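Local atomic coordinates of cycloserine biosynthesis protein DcsG (Streptomyces lavendulae, PDB entry 6JIL), a protein that catalyses the ATP- and magnesium-dependent cyclisation of O-ureido-D-serine to the antibiotic D-cycloserine. Residues 177-188 / 199-207; 229-240 / 265-273. All coordinates share one frame; numbering follows the deposited sequence.

Contact 1: residues 177-188 / 199-207. With ADP (adenosine-5'-diphosphate), chain G.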
loop_
_atom_site.group_PDB
_atom_site.type_symbol
_atom_site.label_atom_id
_atom_site.label_comp_id
_atom_site.label_asym_id
_atom_site.label_seq_id
_atom_site.Cartn_x
_atom_site.Cartn_y
_atom_site.Cartn_z
ATOM N N TYR A 177 7.114 -11.654 13.102
ATOM C CA TYR A 177 5.924 -12.227 12.497
ATOM C C TYR A 177 4.762 -12.150 13.486
ATOM O O TYR A 177 4.836 -12.716 14.579
ATOM C CB TYR A 177 6.151 -13.693 12.118
ATOM C CG TYR A 177 5.006 -14.247 11.314
ATOM C CD1 TYR A 177 4.901 -13.985 9.948
ATOM C CD2 TYR A 177 3.978 -14.960 11.926
ATOM C CE1 TYR A 177 3.798 -14.414 9.212
ATOM C CE2 TYR A 177 2.866 -15.393 11.197
ATOM C CZ TYR A 177 2.782 -15.113 9.843
ATOM O OH TYR A 177 1.678 -15.505 9.121
ATOM N N VAL A 178 3.698 -11.446 13.101
ATOM C CA VAL A 178 2.508 -11.299 13.940
ATOM C C VAL A 178 1.727 -12.610 13.881
ATOM O O VAL A 178 1.100 -12.931 12.872
ATOM C CB VAL A 178 1.629 -10.125 13.441
ATOM C CG1 VAL A 178 0.296 -10.095 14.188
ATOM C CG2 VAL A 178 2.376 -8.812 13.639
ATOM N N GLU A 179 1.779 -13.356 14.977
ATOM C CA GLU A 179 1.142 -14.664 15.093
ATOM C C GLU A 179 -0.351 -14.763 14.802
ATOM O O GLU A 179 -0.818 -15.797 14.316
ATOM C CB GLU A 179 1.422 -15.243 16.484
ATOM C CG GLU A 179 2.910 -15.299 16.830
ATOM C CD GLU A 179 3.190 -16.046 18.125
ATOM O OE1 GLU A 179 2.617 -15.674 19.174
ATOM O OE2 GLU A 179 3.989 -17.006 18.094
ATOM N N SER A 180 -1.108 -13.712 15.091
ATOM C CA SER A 180 -2.545 -13.767 14.845
ATOM C C SER A 180 -2.881 -13.848 13.364
ATOM O O SER A 180 -3.948 -14.319 13.002
ATOM C CB SER A 180 -3.250 -12.548 15.446
ATOM O OG SER A 180 -2.984 -11.378 14.693
ATOM N N VAL A 181 -1.976 -13.401 12.505
ATOM C CA VAL A 181 -2.246 -13.415 11.069
ATOM C C VAL A 181 -2.464 -14.820 10.490
ATOM O O VAL A 181 -3.168 -14.985 9.491
ATOM C CB VAL A 181 -1.119 -12.694 10.286
ATOM C CG1 VAL A 181 -1.424 -12.696 8.802
ATOM C CG2 VAL A 181 -0.990 -11.268 10.773
ATOM N N ASP A 182 -1.870 -15.828 11.118
ATOM C CA ASP A 182 -2.020 -17.207 10.653
ATOM C C ASP A 182 -3.470 -17.679 10.707
ATOM O O ASP A 182 -3.933 -18.396 9.819
ATOM C CB ASP A 182 -1.160 -18.145 11.500
ATOM C CG ASP A 182 0.242 -18.273 10.972
ATOM O OD1 ASP A 182 1.071 -18.927 11.636
ATOM O OD2 ASP A 182 0.513 -17.725 9.884
ATOM N N ARG A 183 -4.183 -17.273 11.751
ATOM C CA ARG A 183 -5.569 -17.679 11.912
ATOM C C ARG A 183 -6.616 -16.597 11.661
ATOM O O ARG A 183 -7.762 -16.910 11.360
ATOM C CB ARG A 183 -5.769 -18.286 13.304
ATOM C CG ARG A 183 -4.941 -17.641 14.416
ATOM C CD ARG A 183 -5.092 -18.426 15.728
ATOM N NE ARG A 183 -4.175 -17.975 16.776
ATOM C CZ ARG A 183 -4.303 -16.839 17.456
ATOM N NH1 ARG A 183 -5.316 -16.023 17.209
ATOM N NH2 ARG A 183 -3.407 -16.513 18.381
ATOM N N HIS A 184 -6.231 -15.332 11.764
ATOM C CA HIS A 184 -7.185 -14.247 11.565
ATOM C C HIS A 184 -6.847 -13.323 10.407
ATOM O O HIS A 184 -7.484 -12.287 10.226
ATOM C CB HIS A 184 -7.308 -13.439 12.850
ATOM C CG HIS A 184 -7.802 -14.243 14.009
ATOM N ND1 HIS A 184 -7.125 -14.322 15.206
ATOM C CD2 HIS A 184 -8.894 -15.030 14.141
ATOM C CE1 HIS A 184 -7.777 -15.127 16.027
ATOM N NE2 HIS A 184 -8.854 -15.569 15.405
ATOM N N GLY A 185 -5.846 -13.701 9.623
ATOM C CA GLY A 185 -5.453 -12.879 8.497
ATOM C C GLY A 185 -5.304 -11.417 8.868
ATOM O O GLY A 185 -4.695 -11.088 9.886
ATOM N N GLU A 186 -5.872 -10.540 8.044
ATOM C CA GLU A 186 -5.788 -9.101 8.272
ATOM C C GLU A 186 -7.074 -8.436 7.791
ATOM O O GLU A 186 -7.853 -9.043 7.058
ATOM C CB GLU A 186 -4.598 -8.526 7.496
ATOM C CG GLU A 186 -4.908 -8.267 6.031
ATOM C CD GLU A 186 -3.674 -8.092 5.174
ATOM O OE1 GLU A 186 -3.728 -7.290 4.222
ATOM O OE2 GLU A 186 -2.660 -8.767 5.436
ATOM N N THR A 187 -7.290 -7.189 8.197
ATOM C CA THR A 187 -8.478 -6.456 7.774
ATOM C C THR A 187 -8.032 -5.192 7.045
ATOM O O THR A 187 -7.260 -4.394 7.582
ATOM C CB THR A 187 -9.366 -6.084 8.979
ATOM O OG1 THR A 187 -9.687 -7.272 9.716
ATOM C CG2 THR A 187 -10.662 -5.439 8.507
ATOM N N ASP A 188 -8.513 -5.031 5.814
ATOM C CA ASP A 188 -8.168 -3.886 4.977
ATOM C C ASP A 188 -9.342 -2.915 4.852
ATOM O O ASP A 188 -10.357 -3.238 4.230
ATOM C CB ASP A 188 -7.743 -4.375 3.585
ATOM C CG ASP A 188 -6.460 -5.214 3.617
ATOM O OD1 ASP A 188 -6.006 -5.588 4.722
ATOM O OD2 ASP A 188 -5.910 -5.502 2.531
ATOM N N ALA A 199 -14.621 -2.480 4.215
ATOM C CA ALA A 199 -13.425 -3.262 4.461
ATOM C C ALA A 199 -13.599 -4.703 4.009
ATOM O O ALA A 199 -14.698 -5.138 3.649
ATOM C CB ALA A 199 -13.079 -3.220 5.945
ATOM N N ILE A 200 -12.496 -5.439 4.014
ATOM C CA ILE A 200 -12.520 -6.840 3.644
ATOM C C ILE A 200 -11.551 -7.575 4.549
ATOM O O ILE A 200 -10.750 -6.973 5.260
ATOM C CB ILE A 200 -12.044 -7.086 2.191
ATOM C CG1 ILE A 200 -10.520 -6.932 2.112
ATOM C CG2 ILE A 200 -12.733 -6.122 1.239
ATOM C CD1 ILE A 200 -9.915 -7.347 0.782
ATOM N N HIS A 201 -11.649 -8.892 4.525
ATOM C CA HIS A 201 -10.741 -9.717 5.270
ATOM C C HIS A 201 -9.858 -10.319 4.180
ATOM O O HIS A 201 -10.341 -10.654 3.093
ATOM C CB HIS A 201 -11.485 -10.814 6.033
ATOM C CG HIS A 201 -10.595 -11.923 6.489
ATOM N ND1 HIS A 201 -10.437 -13.088 5.773
ATOM C CD2 HIS A 201 -9.753 -12.012 7.545
ATOM C CE1 HIS A 201 -9.533 -13.848 6.367
ATOM N NE2 HIS A 201 -9.103 -13.218 7.444
ATOM N N LYS A 202 -8.563 -10.404 4.450
ATOM C CA LYS A 202 -7.628 -10.975 3.498
ATOM C C LYS A 202 -6.863 -12.056 4.250
ATOM O O LYS A 202 -6.306 -11.794 5.318
ATOM C CB LYS A 202 -6.662 -9.905 2.979
ATOM C CG LYS A 202 -5.659 -10.438 1.968
ATOM C CD LYS A 202 -4.540 -9.443 1.681
ATOM C CE LYS A 202 -5.061 -8.185 0.999
ATOM N NZ LYS A 202 -3.959 -7.244 0.669
ATOM N N GLY A 203 -6.843 -13.268 3.701
ATOM C CA GLY A 203 -6.146 -14.357 4.361
ATOM C C GLY A 203 -4.651 -14.127 4.464
ATOM O O GLY A 203 -4.111 -13.221 3.830
ATOM N N ALA A 204 -3.982 -14.947 5.270
ATOM C CA ALA A 204 -2.538 -14.841 5.442
ATOM C C ALA A 204 -1.884 -15.098 4.087
ATOM O O ALA A 204 -2.421 -15.835 3.271
ATOM C CB ALA A 204 -2.061 -15.861 6.472
HETATM N N MSE A 205 -0.726 -14.490 3.846
HETATM C CA MSE A 205 -0.028 -14.661 2.572
HETATM C C MSE A 205 1.234 -15.513 2.693
HETATM O O MSE A 205 1.639 -16.190 1.745
HETATM C CB MSE A 205 0.348 -13.292 2.005
HETATM C CG MSE A 205 -0.837 -12.423 1.617
HETATM SE SE MSE A 205 -1.751 -13.083 0.042
HETATM C CE MSE A 205 -3.426 -13.648 0.826
ATOM N N LEU A 206 1.854 -15.465 3.864
ATOM C CA LEU A 206 3.077 -16.208 4.127
ATOM C C LEU A 206 2.778 -17.535 4.828
ATOM O O LEU A 206 2.440 -17.560 6.013
ATOM C CB LEU A 206 4.000 -15.351 4.996
ATOM C CG LEU A 206 4.778 -14.183 4.371
ATOM C CD1 LEU A 206 4.219 -13.801 3.008
ATOM C CD2 LEU A 206 4.755 -13.015 5.329
HETATM N N MSE A 207 2.910 -18.638 4.096
HETATM C CA MSE A 207 2.648 -19.960 4.657
HETATM C C MSE A 207 3.822 -20.472 5.481
HETATM O O MSE A 207 4.979 -20.190 5.175
HETATM C CB MSE A 207 2.350 -20.965 3.543
HETATM C CG MSE A 207 1.106 -20.659 2.723
HETATM SE SE MSE A 207 -0.491 -20.343 3.781
HETATM C CE MSE A 207 -0.549 -22.004 4.774
HETATM P PB ADP G . 2.756 -5.862 0.417
HETATM O O1B ADP G . 1.266 -6.464 0.558
HETATM O O2B ADP G . 2.682 -4.375 0.078
HETATM O O3B ADP G . 3.486 -6.612 -0.719
HETATM P PA ADP G . 2.755 -6.528 3.085
HETATM O O1A ADP G . 3.186 -5.774 4.261
HETATM O O2A ADP G . 1.193 -6.295 2.904
HETATM O O3A ADP G . 3.617 -6.010 1.799
HETATM O "O5'" ADP G . 3.102 -8.080 3.329
HETATM C "C5'" ADP G . 2.375 -8.885 2.400
HETATM C "C4'" ADP G . 1.706 -10.032 3.168
HETATM O "O4'" ADP G . 2.686 -10.729 3.970
HETATM C "C3'" ADP G . 0.636 -9.508 4.118
HETATM O "O3'" ADP G . -0.637 -9.429 3.487
HETATM C "C2'" ADP G . 0.676 -10.513 5.272
HETATM O "O2'" ADP G . -0.208 -11.615 5.046
HETATM C "C1'" ADP G . 2.160 -10.945 5.317
HETATM N N9 ADP G . 2.926 -10.165 6.330
HETATM C C8 ADP G . 3.842 -9.169 6.092
HETATM N N7 ADP G . 4.360 -8.746 7.207
HETATM C C5 ADP G . 3.820 -9.428 8.237
HETATM C C6 ADP G . 4.137 -9.559 9.617
HETATM N N6 ADP G . 5.063 -8.716 10.214
HETATM N N1 ADP G . 3.534 -10.530 10.329
HETATM C C2 ADP G . 2.658 -11.369 9.774
HETATM N N3 ADP G . 2.335 -11.290 8.485
HETATM C C4 ADP G . 2.881 -10.352 7.689
HETATM O O HOH W 1 1.030 -14.153 6.482
HETATM O O HOH W 2 -2.656 -11.396 5.755
#

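Contact 2: residues 229-240 / 265-273. With MG (magnesium ion), chain I; MG (magnesium ion), chain H; ADP (adenosine-5'-diphosphate), chain G.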
loop_
_atom_site.group_PDB
_atom_site.type_symbol
_atom_site.label_atom_id
_atom_site.label_comp_id
_atom_site.label_asym_id
_atom_site.label_seq_id
_atom_site.Cartn_x
_atom_site.Cartn_y
_atom_site.Cartn_z
ATOM N N GLN A 229 -10.829 -0.739 14.870
ATOM C CA GLN A 229 -10.111 -0.820 13.613
ATOM C C GLN A 229 -10.284 0.465 12.817
ATOM O O GLN A 229 -9.306 1.023 12.311
ATOM C CB GLN A 229 -10.597 -2.033 12.818
ATOM C CG GLN A 229 -10.358 -3.351 13.538
ATOM C CD GLN A 229 -10.835 -4.549 12.743
ATOM O OE1 GLN A 229 -12.008 -4.636 12.376
ATOM N NE2 GLN A 229 -9.928 -5.485 12.476
ATOM N N ARG A 230 -11.521 0.947 12.730
ATOM C CA ARG A 230 -11.798 2.174 11.996
ATOM C C ARG A 230 -11.137 3.347 12.697
ATOM O O ARG A 230 -10.669 4.290 12.054
ATOM C CB ARG A 230 -13.308 2.390 11.881
ATOM C CG ARG A 230 -13.990 1.313 11.065
ATOM C CD ARG A 230 -15.446 1.630 10.788
ATOM N NE ARG A 230 -16.297 1.455 11.957
ATOM C CZ ARG A 230 -17.612 1.647 11.948
ATOM N NH1 ARG A 230 -18.221 2.021 10.826
ATOM N NH2 ARG A 230 -18.320 1.465 13.060
ATOM N N ALA A 231 -11.082 3.276 14.021
ATOM C CA ALA A 231 -10.449 4.328 14.804
ATOM C C ALA A 231 -8.947 4.389 14.496
ATOM O O ALA A 231 -8.385 5.469 14.323
ATOM C CB ALA A 231 -10.675 4.077 16.285
ATOM N N VAL A 232 -8.301 3.230 14.421
ATOM C CA VAL A 232 -6.877 3.196 14.132
ATOM C C VAL A 232 -6.623 3.633 12.690
ATOM O O VAL A 232 -5.748 4.459 12.430
ATOM C CB VAL A 232 -6.284 1.781 14.370
ATOM C CG1 VAL A 232 -4.891 1.687 13.768
ATOM C CG2 VAL A 232 -6.206 1.496 15.861
ATOM N N ALA A 233 -7.396 3.090 11.758
ATOM C CA ALA A 233 -7.248 3.435 10.351
ATOM C C ALA A 233 -7.345 4.941 10.137
ATOM O O ALA A 233 -6.547 5.521 9.408
ATOM C CB ALA A 233 -8.318 2.728 9.525
ATOM N N ALA A 234 -8.340 5.564 10.765
ATOM C CA ALA A 234 -8.556 7.006 10.642
ATOM C C ALA A 234 -7.418 7.809 11.249
ATOM O O ALA A 234 -7.157 8.934 10.820
ATOM C CB ALA A 234 -9.876 7.404 11.301
ATOM N N ALA A 235 -6.754 7.247 12.256
ATOM C CA ALA A 235 -5.627 7.936 12.891
ATOM C C ALA A 235 -4.445 7.901 11.937
ATOM O O ALA A 235 -3.726 8.888 11.791
ATOM C CB ALA A 235 -5.252 7.262 14.200
ATOM N N ALA A 236 -4.257 6.752 11.290
ATOM C CA ALA A 236 -3.174 6.583 10.341
ATOM C C ALA A 236 -3.319 7.596 9.204
ATOM O O ALA A 236 -2.336 8.190 8.764
ATOM C CB ALA A 236 -3.188 5.166 9.787
ATOM N N LEU A 237 -4.550 7.791 8.735
ATOM C CA LEU A 237 -4.820 8.734 7.653
ATOM C C LEU A 237 -4.589 10.171 8.114
ATOM O O LEU A 237 -3.988 10.975 7.395
ATOM C CB LEU A 237 -6.262 8.569 7.153
ATOM C CG LEU A 237 -6.567 7.280 6.374
ATOM C CD1 LEU A 237 -8.056 7.135 6.123
ATOM C CD2 LEU A 237 -5.812 7.307 5.051
ATOM N N ALA A 238 -5.063 10.496 9.313
ATOM C CA ALA A 238 -4.887 11.843 9.834
ATOM C C ALA A 238 -3.395 12.127 10.027
ATOM O O ALA A 238 -2.927 13.233 9.768
ATOM C CB ALA A 238 -5.643 12.003 11.149
ATOM N N ALA A 239 -2.647 11.120 10.467
ATOM C CA ALA A 239 -1.214 11.279 10.678
ATOM C C ALA A 239 -0.533 11.571 9.347
ATOM O O ALA A 239 0.430 12.343 9.284
ATOM C CB ALA A 239 -0.628 10.017 11.298
ATOM N N SER A 240 -1.038 10.948 8.285
ATOM C CA SER A 240 -0.488 11.148 6.946
ATOM C C SER A 240 -0.789 12.562 6.465
ATOM O O SER A 240 0.072 13.233 5.902
ATOM C CB SER A 240 -1.092 10.142 5.964
ATOM O OG SER A 240 -0.837 8.817 6.385
ATOM N N PRO A 265 -5.805 -3.494 17.359
ATOM C CA PRO A 265 -5.270 -3.449 15.993
ATOM C C PRO A 265 -4.049 -2.566 15.765
ATOM O O PRO A 265 -3.877 -1.539 16.415
ATOM C CB PRO A 265 -6.470 -2.985 15.173
ATOM C CG PRO A 265 -7.174 -2.058 16.126
ATOM C CD PRO A 265 -7.097 -2.785 17.452
HETATM N N MSE A 266 -3.194 -2.990 14.836
HETATM C CA MSE A 266 -2.003 -2.229 14.473
HETATM C C MSE A 266 -1.810 -2.257 12.956
HETATM O O MSE A 266 -2.098 -3.256 12.293
HETATM C CB MSE A 266 -0.754 -2.760 15.199
HETATM C CG MSE A 266 -0.528 -4.264 15.142
HETATM SE SE MSE A 266 0.984 -4.828 16.261
HETATM C CE MSE A 266 0.119 -4.772 17.987
ATOM N N VAL A 267 -1.341 -1.143 12.413
ATOM C CA VAL A 267 -1.126 -1.025 10.987
ATOM C C VAL A 267 -0.061 -1.990 10.481
ATOM O O VAL A 267 1.012 -2.105 11.069
ATOM C CB VAL A 267 -0.713 0.411 10.621
ATOM C CG1 VAL A 267 -0.464 0.521 9.126
ATOM C CG2 VAL A 267 -1.798 1.386 11.060
ATOM N N LEU A 268 -0.386 -2.691 9.396
ATOM C CA LEU A 268 0.515 -3.638 8.747
ATOM C C LEU A 268 1.167 -2.798 7.662
ATOM O O LEU A 268 2.383 -2.680 7.587
ATOM C CB LEU A 268 -0.285 -4.762 8.087
ATOM C CG LEU A 268 0.381 -6.033 7.542
ATOM C CD1 LEU A 268 -0.547 -6.634 6.491
ATOM C CD2 LEU A 268 1.732 -5.755 6.944
ATOM N N GLU A 269 0.323 -2.232 6.805
ATOM C CA GLU A 269 0.766 -1.367 5.727
ATOM C C GLU A 269 -0.401 -0.462 5.355
ATOM O O GLU A 269 -1.548 -0.719 5.729
ATOM C CB GLU A 269 1.223 -2.175 4.508
ATOM C CG GLU A 269 0.110 -2.769 3.664
ATOM C CD GLU A 269 0.526 -2.924 2.212
ATOM O OE1 GLU A 269 1.035 -1.938 1.644
ATOM O OE2 GLU A 269 0.340 -4.017 1.641
HETATM N N MSE A 270 -0.099 0.598 4.620
HETATM C CA MSE A 270 -1.102 1.570 4.213
HETATM C C MSE A 270 -0.810 2.014 2.786
HETATM O O MSE A 270 0.337 2.281 2.443
HETATM C CB MSE A 270 -1.054 2.759 5.173
HETATM C CG MSE A 270 -1.723 4.019 4.687
HETATM SE SE MSE A 270 -1.515 5.470 5.973
HETATM C CE MSE A 270 -3.372 5.744 6.390
ATOM N N GLU A 271 -1.846 2.075 1.952
ATOM C CA GLU A 271 -1.684 2.484 0.554
ATOM C C GLU A 271 -2.499 3.725 0.207
ATOM O O GLU A 271 -3.735 3.707 0.218
ATOM C CB GLU A 271 -2.046 1.321 -0.375
ATOM C CG GLU A 271 -0.956 0.260 -0.434
ATOM C CD GLU A 271 -1.392 -0.994 -1.156
ATOM O OE1 GLU A 271 -1.977 -0.891 -2.251
ATOM O OE2 GLU A 271 -1.143 -2.088 -0.628
ATOM N N LEU A 272 -1.790 4.796 -0.127
ATOM C CA LEU A 272 -2.423 6.066 -0.443
ATOM C C LEU A 272 -2.224 6.538 -1.872
ATOM O O LEU A 272 -2.931 7.435 -2.338
ATOM C CB LEU A 272 -1.890 7.127 0.511
ATOM C CG LEU A 272 -1.873 6.650 1.961
ATOM C CD1 LEU A 272 -1.290 7.726 2.842
ATOM C CD2 LEU A 272 -3.288 6.284 2.398
ATOM N N CYS A 273 -1.265 5.939 -2.567
ATOM C CA CYS A 273 -0.968 6.336 -3.935
ATOM C C CYS A 273 -1.773 5.577 -4.971
ATOM O O CYS A 273 -2.573 6.174 -5.681
ATOM C CB CYS A 273 0.517 6.159 -4.219
ATOM S SG CYS A 273 0.982 6.667 -5.873
HETATM MG MG MG I . 0.823 -3.083 -0.366
HETATM MG MG MG H . -0.685 -6.008 1.805
HETATM P PB ADP G . 2.756 -5.862 0.417
HETATM O O1B ADP G . 1.266 -6.464 0.558
HETATM O O2B ADP G . 2.682 -4.375 0.078
HETATM O O3B ADP G . 3.486 -6.612 -0.719
HETATM P PA ADP G . 2.755 -6.528 3.085
HETATM O O1A ADP G . 3.186 -5.774 4.261
HETATM O O2A ADP G . 1.193 -6.295 2.904
HETATM O O3A ADP G . 3.617 -6.010 1.799
HETATM O "O5'" ADP G . 3.102 -8.080 3.329
HETATM C "C5'" ADP G . 2.375 -8.885 2.400
HETATM C "C4'" ADP G . 1.706 -10.032 3.168
HETATM O "O4'" ADP G . 2.686 -10.729 3.970
HETATM C "C3'" ADP G . 0.636 -9.508 4.118
HETATM O "O3'" ADP G . -0.637 -9.429 3.487
HETATM C "C2'" ADP G . 0.676 -10.513 5.272
HETATM O "O2'" ADP G . -0.208 -11.615 5.046
HETATM C "C1'" ADP G . 2.160 -10.945 5.317
HETATM N N9 ADP G . 2.926 -10.165 6.330
HETATM C C8 ADP G . 3.842 -9.169 6.092
HETATM N N7 ADP G . 4.360 -8.746 7.207
HETATM C C5 ADP G . 3.820 -9.428 8.237
HETATM C C6 ADP G . 4.137 -9.559 9.617
HETATM N N6 ADP G . 5.063 -8.716 10.214
HETATM N N1 ADP G . 3.534 -10.530 10.329
HETATM C C2 ADP G . 2.658 -11.369 9.774
HETATM N N3 ADP G . 2.335 -11.290 8.485
HETATM C C4 ADP G . 2.881 -10.352 7.689
HETATM O O HOH W 3 -0.893 -8.334 1.123
HETATM O O HOH W 4 -2.364 -5.526 3.338
HETATM O O HOH W 5 2.439 -1.849 -1.433
#

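Contact 1: residues 177-188 / 199-207
Glu-186 and Lys-202 sit opposite each other as a hydrogen-bonded antiparallel pair, and their side chains run alongside one another off the same face of the sheet. The exchange is reciprocal: Glu-186 N donates to Lys-202 O at 3.0 Å, and Lys-202 N donates back to Glu-186 O. Asp-188 and Ile-200 repeat it further along, so the open end of the hairpin made by strands 186-192 and 195-202 is firmly laddered. This is the tight part. Lys-202 leaves the strand extended and bends late (chi3 -65°), which turns NZ toward two carboxylates: Asp-188 OD2 at 3.2 Å, a weak hydrogen bond within a salt bridge, and Glu-186 OE1 at 3.6 Å. The other oxygen, Glu-186 OE2, accepts from the ribose hydroxyl O3' of ADP at 2.9 Å and also takes a water that links to Gly-203 O and ADP O2'.

Tyr-177, Val-181 and Leu-206 form a buried wall of the adenine pocket. Tyr-177 lays one ring face over the adenine, with CE1 3.3 Å from ADP C2, while Leu-206 CD2 touches the ring edge; Ala-204 packs its methyl on Val-181. A water joins Tyr-177 OH to Leu-206 N and ADP O2'.

The open side is looser. His-201, partly exposed, brings its ring edge to His-184 O, but the NE2 bond of 3.4 Å is weak and bent (126°). On the exposed Asp-182, OD2 accepts from Tyr-177 OH, met from above the carboxylate plane, and Arg-149 pairs with OD1.

Val-178 N reaches ADP N1 at 2.9 Å, the backbone recognition of adenine familiar from ATP-grasp enzymes. The lysine probably offsets the mutual repulsion of the two acidic groups, leaving Glu-186 placed to read the ribose.

Contact 2: residues 229-240 / 265-273
Helix 229-240 runs nearly along strand 265-267, their axes 26° apart in direction and Gln-229 beside Pro-265, and the chain then turns a corner at Leu-268 so that strand 269-271 lies at 61° to the helix. No hydrogen bond spans the two segments; the contact is mainly apolar packing. At the upstream end the two methyls of Val-232 divide the work: CG2 reaches the Pro-265 ring at CG, 3.7 Å away, and CG1 meets Val-267 CG2. One turn on, the small Ala-236 lets a longer partner in. Met-270, a selenomethionine here, extends its selenium end toward Ala-236 and Ser-240, although the position of its terminal CE is doubtful. Leu-272 completes the row, pushing CD2 against Leu-237 CD2 at 3.8 Å and CD1 toward Ser-240.

Ser-240 is a polar residue among apolar ones, and its hydroxyl is turned back on its own helix: OG donates to Ala-236 O at 2.9 Å. That carbonyl also accepts from Ser-240 N, the two donors arriving from opposite faces of its plane. Ser-240 OG lies 3.4 Å from Met-270 SE.

Strand alternation sends Glu-269 and Glu-271 the other way, to the metals. Glu-269 grips one magnesium with both oxygens and shares OE2 with the second, 2.2 Å away; Glu-271 OE2 binds the first at 2.2 Å, while its OE1 forms a salt bridge with Arg-254. ADP phosphate oxygens and waters add further ligands to both ions. The same short strand, 269-271, thus packs on the helix through Met-270 and carries the magnesium ligands Glu-269 and Glu-271 of this ATP-grasp enzyme, giving it an apolar face toward the helix and a metal-binding face toward ADP.

Overall arrangement
Both contacts reach one antiparallel sheet, contact 2 through strand 265-271, with strand 252-259 standing between strands 186-192 and 265-271; the centres of the contacts lie about 16 Å apart. They serve opposite ends of ADP: contact 1 holds the adenine and ribose, contact 2 the magnesium-bound phosphates. They also touch directly. Thr-187 OG1 and Gln-229 NE2 are 3.3 Å apart, probably hydrogen-bonded, and Leu-268 CD1 packs 3.2 Å from Glu-186 OE2. Arg-254, an inferred active-site residue, lies between them, salt-bridged to Glu-271 and only weakly paired, at long range, with Asp-188. The Lys-202 side chain comes within about 4 Å of a magnesium.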